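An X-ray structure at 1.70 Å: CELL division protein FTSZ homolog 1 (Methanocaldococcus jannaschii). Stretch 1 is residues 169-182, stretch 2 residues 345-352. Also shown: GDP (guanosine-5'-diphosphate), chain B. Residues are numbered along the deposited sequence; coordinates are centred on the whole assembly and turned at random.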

ATOM      1  N   ARG A 169      10.459 -19.474   2.644  1.00 15.65           N
ATOM      2  CA  ARG A 169       9.469 -18.395   2.576  1.00 13.56           C
ATOM      3  C   ARG A 169      10.089 -17.080   2.102  1.00 13.91           C
ATOM      4  O   ARG A 169       9.526 -16.403   1.242  1.00 14.61           O
ATOM      5  CB  ARG A 169       8.783 -18.205   3.934  1.00 19.28           C
ATOM      6  CG  ARG A 169       7.723 -19.253   4.260  1.00 30.75           C
ATOM      7  CD  ARG A 169       6.326 -18.784   3.877  1.00 23.37           C
ATOM      8  NE  ARG A 169       5.380 -19.894   3.789  1.00 45.66           N
ATOM      9  CZ  ARG A 169       4.065 -19.760   3.640  1.00 36.25           C
ATOM     10  NH1 ARG A 169       3.510 -18.555   3.568  1.00 20.42           N
ATOM     11  NH2 ARG A 169       3.296 -20.837   3.569  1.00 39.23           N
ATOM     12  N   MET A 170      11.250 -16.733   2.656  1.00 15.81           N
ATOM     13  CA  MET A 170      11.942 -15.496   2.284  1.00 14.19           C
ATOM     14  C   MET A 170      12.472 -15.543   0.849  1.00 13.61           C
ATOM     15  O   MET A 170      12.341 -14.564   0.110  1.00 13.05           O
ATOM     16  CB  MET A 170      13.067 -15.173   3.275  1.00 14.28           C
ATOM     17  CG  MET A 170      13.799 -13.855   3.001  1.00 13.56           C
ATOM     18  SD  MET A 170      12.739 -12.389   2.999  1.00 17.65           S
ATOM     19  CE  MET A 170      12.528 -12.114   4.755  1.00 17.00           C
ATOM     20  N   LYS A 171      13.058 -16.676   0.461  1.00 15.76           N
ATOM     21  CA  LYS A 171      13.560 -16.867  -0.903  1.00 13.26           C
ATOM     22  C   LYS A 171      12.434 -16.717  -1.926  1.00 17.26           C
ATOM     23  O   LYS A 171      12.583 -16.000  -2.917  1.00 16.53           O
ATOM     24  CB  LYS A 171      14.245 -18.231  -1.049  1.00 16.06           C
ATOM     25  CG  LYS A 171      14.926 -18.449  -2.397  1.00 20.86           C
ATOM     26  CD  LYS A 171      15.507 -19.852  -2.504  1.00 47.17           C
ATOM     27  CE  LYS A 171      16.102 -20.110  -3.885  1.00 49.55           C
ATOM     28  NZ  LYS A 171      17.338 -19.317  -4.135  1.00 68.11           N
ATOM     29  N   ASN A 172      11.311 -17.387  -1.671  1.00 15.58           N
ATOM     30  CA  ASN A 172      10.122 -17.263  -2.515  1.00 12.76           C
ATOM     31  C   ASN A 172       9.615 -15.823  -2.586  1.00 14.59           C
ATOM     32  O   ASN A 172       9.300 -15.324  -3.668  1.00 12.37           O
ATOM     33  CB  ASN A 172       9.012 -18.208  -2.039  1.00 15.31           C
ATOM     34  CG  ASN A 172       9.281 -19.668  -2.392  1.00 18.86           C
ATOM     35  OD1 ASN A 172       8.635 -20.571  -1.859  1.00 25.55           O
ATOM     36  ND2 ASN A 172      10.230 -19.905  -3.294  1.00 19.27           N
ATOM     37  N   ALA A 173       9.559 -15.159  -1.432  1.00 12.74           N
ATOM     38  CA  ALA A 173       9.121 -13.764  -1.344  1.00 12.42           C
ATOM     39  C   ALA A 173       9.992 -12.824  -2.176  1.00 11.89           C
ATOM     40  O   ALA A 173       9.478 -11.947  -2.872  1.00 14.04           O
ATOM     41  CB  ALA A 173       9.102 -13.307   0.106  1.00 13.43           C
ATOM     42  N   MET A 174      11.306 -13.020  -2.098  1.00 13.50           N
ATOM     43  CA  MET A 174      12.263 -12.161  -2.794  1.00 17.06           C
ATOM     44  C   MET A 174      12.264 -12.385  -4.303  1.00 17.88           C
ATOM     45  O   MET A 174      12.500 -11.450  -5.071  1.00 16.92           O
ATOM     46  CB  MET A 174      13.671 -12.338  -2.216  1.00 16.48           C
ATOM     47  CG  MET A 174      13.849 -11.750  -0.817  1.00 13.90           C
ATOM     48  SD  MET A 174      13.429  -9.995  -0.691  1.00 18.75           S
ATOM     49  CE  MET A 174      14.656  -9.253  -1.769  1.00 24.91           C
ATOM     50  N   GLU A 175      11.993 -13.621  -4.722  1.00 15.56           N
ATOM     51  CA  GLU A 175      11.814 -13.930  -6.140  1.00 14.57           C
ATOM     52  C   GLU A 175      10.546 -13.268  -6.676  1.00 16.22           C
ATOM     53  O   GLU A 175      10.532 -12.759  -7.799  1.00 20.01           O
ATOM     54  CB  GLU A 175      11.779 -15.443  -6.375  1.00 16.21           C
ATOM     55  CG  GLU A 175      13.141 -16.122  -6.244  1.00 24.99           C
ATOM     56  CD  GLU A 175      13.092 -17.629  -6.453  1.00 33.46           C
ATOM     57  OE1 GLU A 175      11.982 -18.204  -6.505  1.00 45.70           O
ATOM     58  OE2 GLU A 175      14.174 -18.242  -6.561  1.00 50.79           O
ATOM     59  N   GLY A 176       9.494 -13.269  -5.858  1.00 14.74           N
ATOM     60  CA  GLY A 176       8.243 -12.585  -6.186  1.00 11.96           C
ATOM     61  C   GLY A 176       8.394 -11.075  -6.234  1.00 14.45           C
ATOM     62  O   GLY A 176       7.763 -10.408  -7.057  1.00 15.98           O
ATOM     63  N   LEU A 177       9.233 -10.540  -5.349  1.00 13.82           N
ATOM     64  CA  LEU A 177       9.520  -9.107  -5.310  1.00 10.78           C
ATOM     65  C   LEU A 177      10.249  -8.658  -6.578  1.00 13.96           C
ATOM     66  O   LEU A 177       9.999  -7.563  -7.090  1.00 19.41           O
ATOM     67  CB  LEU A 177      10.342  -8.761  -4.063  1.00 13.32           C
ATOM     68  CG  LEU A 177      10.452  -7.297  -3.622  1.00 17.15           C
ATOM     69  CD1 LEU A 177       9.119  -6.754  -3.122  1.00 13.98           C
ATOM     70  CD2 LEU A 177      11.514  -7.163  -2.542  1.00 17.19           C
ATOM     71  N   GLU A 178      11.139  -9.515  -7.079  1.00 15.75           N
ATOM     72  CA  GLU A 178      11.862  -9.265  -8.326  1.00 16.27           C
ATOM     73  C   GLU A 178      10.912  -9.243  -9.527  1.00 19.17           C
ATOM     74  O   GLU A 178      11.058  -8.409 -10.424  1.00 23.24           O
ATOM     75  CB  GLU A 178      12.965 -10.313  -8.525  1.00 21.50           C
ATOM     76  CG  GLU A 178      13.889 -10.066  -9.722  1.00 32.01           C
ATOM     77  CD  GLU A 178      14.754  -8.822  -9.574  1.00 51.61           C
ATOM     78  OE1 GLU A 178      14.941  -8.108 -10.581  1.00 64.14           O
ATOM     79  OE2 GLU A 178      15.246  -8.554  -8.456  1.00 63.47           O
ATOM     80  N   ARG A 179       9.941 -10.157  -9.533  1.00 15.93           N
ATOM     81  CA  ARG A 179       8.936 -10.218 -10.598  1.00 13.43           C
ATOM     82  C   ARG A 179       7.983  -9.022 -10.559  1.00 18.99           C
ATOM     83  O   ARG A 179       7.588  -8.507 -11.608  1.00 19.14           O
ATOM     84  CB  ARG A 179       8.148 -11.530 -10.540  1.00 16.88           C
ATOM     85  CG  ARG A 179       8.975 -12.779 -10.833  1.00 19.37           C
ATOM     86  CD  ARG A 179       8.098 -14.002 -11.086  1.00 30.76           C
ATOM     87  NE  ARG A 179       7.183 -14.285  -9.979  1.00 44.50           N
ATOM     88  CZ  ARG A 179       7.480 -15.034  -8.920  1.00400.97           C
ATOM     89  NH1 ARG A 179       8.679 -15.590  -8.797  1.00 30.87           N
ATOM     90  NH2 ARG A 179       6.571 -15.226  -7.974  1.00 35.55           N
ATOM     91  N   LEU A 180       7.620  -8.591  -9.350  1.00 19.75           N
ATOM     92  CA  LEU A 180       6.775  -7.407  -9.160  1.00 19.80           C
ATOM     93  C   LEU A 180       7.443  -6.136  -9.676  1.00 26.78           C
ATOM     94  O   LEU A 180       6.794  -5.302 -10.309  1.00 21.57           O
ATOM     95  CB  LEU A 180       6.402  -7.228  -7.684  1.00 19.70           C
ATOM     96  CG  LEU A 180       5.133  -7.889  -7.139  1.00 30.72           C
ATOM     97  CD1 LEU A 180       5.085  -7.749  -5.624  1.00 17.56           C
ATOM     98  CD2 LEU A 180       3.875  -7.298  -7.770  1.00 15.05           C
ATOM     99  N   LYS A 181       8.742  -6.007  -9.404  1.00 16.59           N
ATOM    100  CA  LYS A 181       9.542  -4.850  -9.812  1.00 18.07           C
ATOM    101  C   LYS A 181       9.486  -4.605 -11.324  1.00 22.83           C
ATOM    102  O   LYS A 181       9.589  -3.464 -11.781  1.00 20.90           O
ATOM    103  CB  LYS A 181      10.994  -5.035  -9.358  1.00 20.95           C
ATOM    104  CG  LYS A 181      11.865  -3.786  -9.456  1.00 57.58           C
ATOM    105  CD  LYS A 181      13.298  -4.055  -9.008  1.00 78.85           C
ATOM    106  CE  LYS A 181      14.117  -4.740 -10.095  1.00 50.72           C
ATOM    107  NZ  LYS A 181      15.522  -4.981  -9.662  1.00 69.46           N
ATOM    108  N   GLN A 182       9.312  -5.681 -12.087  1.00 18.86           N
ATOM    109  CA  GLN A 182       9.244  -5.606 -13.546  1.00 17.12           C
ATOM    110  C   GLN A 182       7.917  -5.032 -14.049  1.00 17.45           C
ATOM    111  O   GLN A 182       7.826  -4.591 -15.198  1.00 22.83           O
ATOM    112  CB  GLN A 182       9.482  -6.990 -14.167  1.00 22.41           C
ATOM    113  CG  GLN A 182      10.819  -7.640 -13.804  1.00 28.41           C
ATOM    114  CD  GLN A 182      12.022  -6.912 -14.385  1.00280.64           C
ATOM    115  OE1 GLN A 182      11.993  -6.438 -15.522  1.00 65.89           O
ATOM    116  NE2 GLN A 182      13.093  -6.828 -13.603  1.00 71.28           N
ATOM    117  N   GLU A 345      19.856  -3.615  -2.080  1.00 21.35           N
ATOM    118  CA  GLU A 345      20.173  -4.763  -2.926  1.00 21.40           C
ATOM    119  C   GLU A 345      19.232  -5.928  -2.613  1.00 23.79           C
ATOM    120  O   GLU A 345      18.997  -6.252  -1.447  1.00 23.87           O
ATOM    121  CB  GLU A 345      21.633  -5.185  -2.733  1.00 34.30           C
ATOM    122  CG  GLU A 345      22.152  -6.174  -3.774  1.00 58.31           C
ATOM    123  CD  GLU A 345      23.602  -6.572  -3.548  1.00318.25           C
ATOM    124  OE1 GLU A 345      23.985  -6.828  -2.387  1.00 48.40           O
ATOM    125  OE2 GLU A 345      24.359  -6.636  -4.540  1.00180.21           O
ATOM    126  N   PHE A 346      18.695  -6.541  -3.666  1.00 24.00           N
ATOM    127  CA  PHE A 346      17.811  -7.698  -3.544  1.00 19.14           C
ATOM    128  C   PHE A 346      18.639  -8.976  -3.414  1.00 20.62           C
ATOM    129  O   PHE A 346      19.410  -9.314  -4.315  1.00 26.19           O
ATOM    130  CB  PHE A 346      16.902  -7.804  -4.777  1.00 22.86           C
ATOM    131  CG  PHE A 346      15.728  -6.850  -4.777  1.00 28.23           C
ATOM    132  CD1 PHE A 346      15.773  -5.639  -4.088  1.00 30.95           C
ATOM    133  CD2 PHE A 346      14.583  -7.157  -5.508  1.00 24.73           C
ATOM    134  CE1 PHE A 346      14.688  -4.764  -4.107  1.00 33.50           C
ATOM    135  CE2 PHE A 346      13.496  -6.288  -5.537  1.00 25.14           C
ATOM    136  CZ  PHE A 346      13.547  -5.089  -4.834  1.00 29.43           C
ATOM    137  N   THR A 347      18.487  -9.672  -2.288  1.00 19.37           N
ATOM    138  CA  THR A 347      19.160 -10.958  -2.069  1.00 20.29           C
ATOM    139  C   THR A 347      18.141 -12.045  -1.729  1.00 24.48           C
ATOM    140  O   THR A 347      16.972 -11.746  -1.480  1.00 21.04           O
ATOM    141  CB  THR A 347      20.228 -10.891  -0.942  1.00 27.46           C
ATOM    142  OG1 THR A 347      19.586 -10.743   0.331  1.00 22.45           O
ATOM    143  CG2 THR A 347      21.207  -9.739  -1.166  1.00 34.55           C
ATOM    144  N   ASP A 348      18.590 -13.299  -1.712  1.00 21.57           N
ATOM    145  CA  ASP A 348      17.727 -14.436  -1.375  1.00 16.98           C
ATOM    146  C   ASP A 348      17.274 -14.436   0.086  1.00 21.77           C
ATOM    147  O   ASP A 348      16.274 -15.070   0.429  1.00 21.95           O
ATOM    148  CB  ASP A 348      18.426 -15.761  -1.706  1.00 24.20           C
ATOM    149  CG  ASP A 348      18.540 -16.012  -3.203  1.00 40.17           C
ATOM    150  OD1 ASP A 348      17.714 -15.478  -3.976  1.00 37.35           O
ATOM    151  OD2 ASP A 348      19.458 -16.757  -3.606  1.00 48.07           O
ATOM    152  N   THR A 349      18.013 -13.724   0.937  1.00 21.66           N
ATOM    153  CA  THR A 349      17.720 -13.664   2.371  1.00 23.68           C
ATOM    154  C   THR A 349      17.030 -12.360   2.783  1.00 18.33           C
ATOM    155  O   THR A 349      16.795 -12.123   3.972  1.00 22.64           O
ATOM    156  CB  THR A 349      18.995 -13.872   3.226  1.00 25.69           C
ATOM    157  OG1 THR A 349      19.974 -12.884   2.880  1.00 26.98           O
ATOM    158  CG2 THR A 349      19.575 -15.264   3.006  1.00 27.89           C
ATOM    159  N   GLY A 350      16.703 -11.523   1.800  1.00 17.95           N
ATOM    160  CA  GLY A 350      15.978 -10.279   2.054  1.00 17.10           C
ATOM    161  C   GLY A 350      16.630  -9.041   1.467  1.00 22.72           C
ATOM    162  O   GLY A 350      17.477  -9.133   0.575  1.00 19.16           O
ATOM    163  N   LEU A 351      16.224  -7.879   1.972  1.00 17.12           N
ATOM    164  CA  LEU A 351      16.745  -6.598   1.501  1.00 22.94           C
ATOM    165  C   LEU A 351      18.031  -6.228   2.233  1.00 25.24           C
ATOM    166  O   LEU A 351      18.079  -6.231   3.466  1.00 38.93           O
ATOM    167  CB  LEU A 351      15.698  -5.490   1.672  1.00 30.21           C
ATOM    168  CG  LEU A 351      14.321  -5.686   1.026  1.00 24.74           C
ATOM    169  CD1 LEU A 351      13.328  -4.669   1.569  1.00 42.86           C
ATOM    170  CD2 LEU A 351      14.389  -5.618  -0.494  1.00 28.74           C
ATOM    171  N   LYS A 352      19.068  -5.916   1.462  1.00 20.18           N
ATOM    172  CA  LYS A 352      20.364  -5.533   2.013  1.00 23.58           C
ATOM    173  C   LYS A 352      20.657  -4.065   1.714  1.00 27.40           C
ATOM    174  O   LYS A 352      20.477  -3.608   0.584  1.00 24.02           O
ATOM    175  CB  LYS A 352      21.472  -6.426   1.443  1.00 26.44           C
ATOM    176  CG  LYS A 352      22.807  -6.331   2.179  1.00207.77           C
ATOM    177  CD  LYS A 352      23.906  -7.121   1.471  1.00106.29           C
ATOM    178  CE  LYS A 352      23.783  -8.620   1.716  1.00294.02           C
ATOM    179  NZ  LYS A 352      24.860  -9.386   1.028  1.00 91.06           N
TER
HETATM  180  PB  GDP B1355      -0.793 -17.476   0.220  1.00 14.91           P
HETATM  181  O1B GDP B1355      -0.328 -18.755  -0.434  1.00 19.51           O
HETATM  182  O2B GDP B1355      -2.281 -17.548   0.467  1.00 14.57           O
HETATM  183  O3B GDP B1355      -0.477 -16.312  -0.687  1.00 14.13           O
HETATM  184  O3A GDP B1355       0.001 -17.325   1.612  1.00 14.00           O
HETATM  185  PA  GDP B1355      -0.467 -16.362   2.816  1.00 15.97           P
HETATM  186  O1A GDP B1355      -1.122 -15.100   2.311  1.00 14.10           O
HETATM  187  O2A GDP B1355      -1.356 -17.098   3.790  1.00 15.27           O
HETATM  188  O5' GDP B1355       0.931 -16.013   3.526  1.00 15.10           O
HETATM  189  C5' GDP B1355       1.978 -15.397   2.783  1.00 12.44           C
HETATM  190  C4' GDP B1355       2.782 -14.494   3.703  1.00 13.42           C
HETATM  191  O4' GDP B1355       1.925 -13.516   4.300  1.00 15.67           O
HETATM  192  C3' GDP B1355       3.405 -15.273   4.849  1.00 16.51           C
HETATM  193  O3' GDP B1355       4.738 -15.689   4.535  1.00 16.11           O
HETATM  194  C2' GDP B1355       3.349 -14.317   6.023  1.00 14.34           C
HETATM  195  O2' GDP B1355       4.548 -13.542   6.095  1.00 16.41           O
HETATM  196  C1' GDP B1355       2.195 -13.385   5.698  1.00 15.42           C
HETATM  197  N9  GDP B1355       0.972 -13.714   6.482  1.00 12.74           N
HETATM  198  C8  GDP B1355       0.469 -14.936   6.762  1.00 17.18           C
HETATM  199  N7  GDP B1355      -0.671 -14.843   7.499  1.00 16.93           N
HETATM  200  C5  GDP B1355      -0.913 -13.533   7.697  1.00 18.35           C
HETATM  201  C6  GDP B1355      -1.947 -12.720   8.387  1.00 16.29           C
HETATM  202  O6  GDP B1355      -2.901 -13.264   8.984  1.00 20.16           O
HETATM  203  N1  GDP B1355      -1.825 -11.381   8.352  1.00 15.45           N
HETATM  204  C2  GDP B1355      -0.808 -10.763   7.716  1.00 15.78           C
HETATM  205  N2  GDP B1355      -0.748  -9.410   7.720  1.00 17.80           N
HETATM  206  N3  GDP B1355       0.169 -11.446   7.067  1.00 14.03           N
HETATM  207  C4  GDP B1355       0.169 -12.801   7.024  1.00 14.87           C

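Stretch 1 is helical from R169, continuing a helix that begins earlier in the chain. Its backbone follows the i to i+4 pattern, as in M174 N to M170 O at 2.9 Å. Stretch 2 is a beta hairpin. Strand 345-347 and strand 350-352 are joined by a type I turn from T347 to G350. The strands pair through E345 N to K352 O at 2.7 Å and K352 N to E345 O at 2.9 Å. Nearer the turn, T347 N bonds to G350 O at 3.1 Å, and G350 N returns to T347 O at 3.3 Å.

The helix axis passes 8.8 Å from the axis of strand 345-347 and 9.2 Å from that of strand 350-352. The N-to-C directions differ by 135° and 68°, so the helix runs obliquely to both strands. The backbones come nearest at the turn, where K171 CA and D348 CA are 4.8 Å apart. K171 CA also makes a CA-H...O contact with D348 O at 3.5 Å. No conventional hydrogen bond links the two stretches. The contact rests on apolar packing and one salt bridge, and it buries 519 Å² in total.

The turn has its own support. T347 OG1 donates to G350 O at 2.7 Å, and T349 N makes a weak bond to T347 OG1 at 3.4 Å. G350 has phi/psi of 128/-162. A side chain at these angles would be jammed against the carbonyl O of T349. The backbone angles by themselves therefore call for glycine. M170 lies against this part of the turn, with its CG 3.6 Å from T349 C.

M174 points toward the hairpin and reaches both strands. Its CG lies 3.2 Å from T347 O. Its CE packs 4.0 Å from F346 CG and 3.9 Å from L351 CD2. All three chi angles are in m, and the methyl rests against both side chains.

F346 has the largest area covered by the other stretch. L177 CD2 sits over one face of its ring, 4.0 Å from the centroid, in a CH-pi contact. The same L177 CD2 meets L351 CD2 at 3.9 Å, which joins the ring contact to the apolar cluster around M174.

Charged residues border this cluster. K171 CB points sideways, but the chain, t at chi1 to chi3 and p at chi4, brings K171 NZ to 3.4 Å from D348 OD2. This salt bridge ties the helix to the turn at an exposed site. Further along the helix, K181 NZ forms a salt bridge with E178 OE1 at 3.3 Å; its hydrogen bond is weak. E178 OE2 approaches F346 CD2 at 3.3 Å, oblique to the ring. K181 NZ lies 5.0 Å from the F346 ring centroid, a long cation-pi contact that is at most weakly attractive.

R169 does not touch the hairpin. Its NH1 makes a weak hydrogen bond to GDP O3' at 3.3 Å.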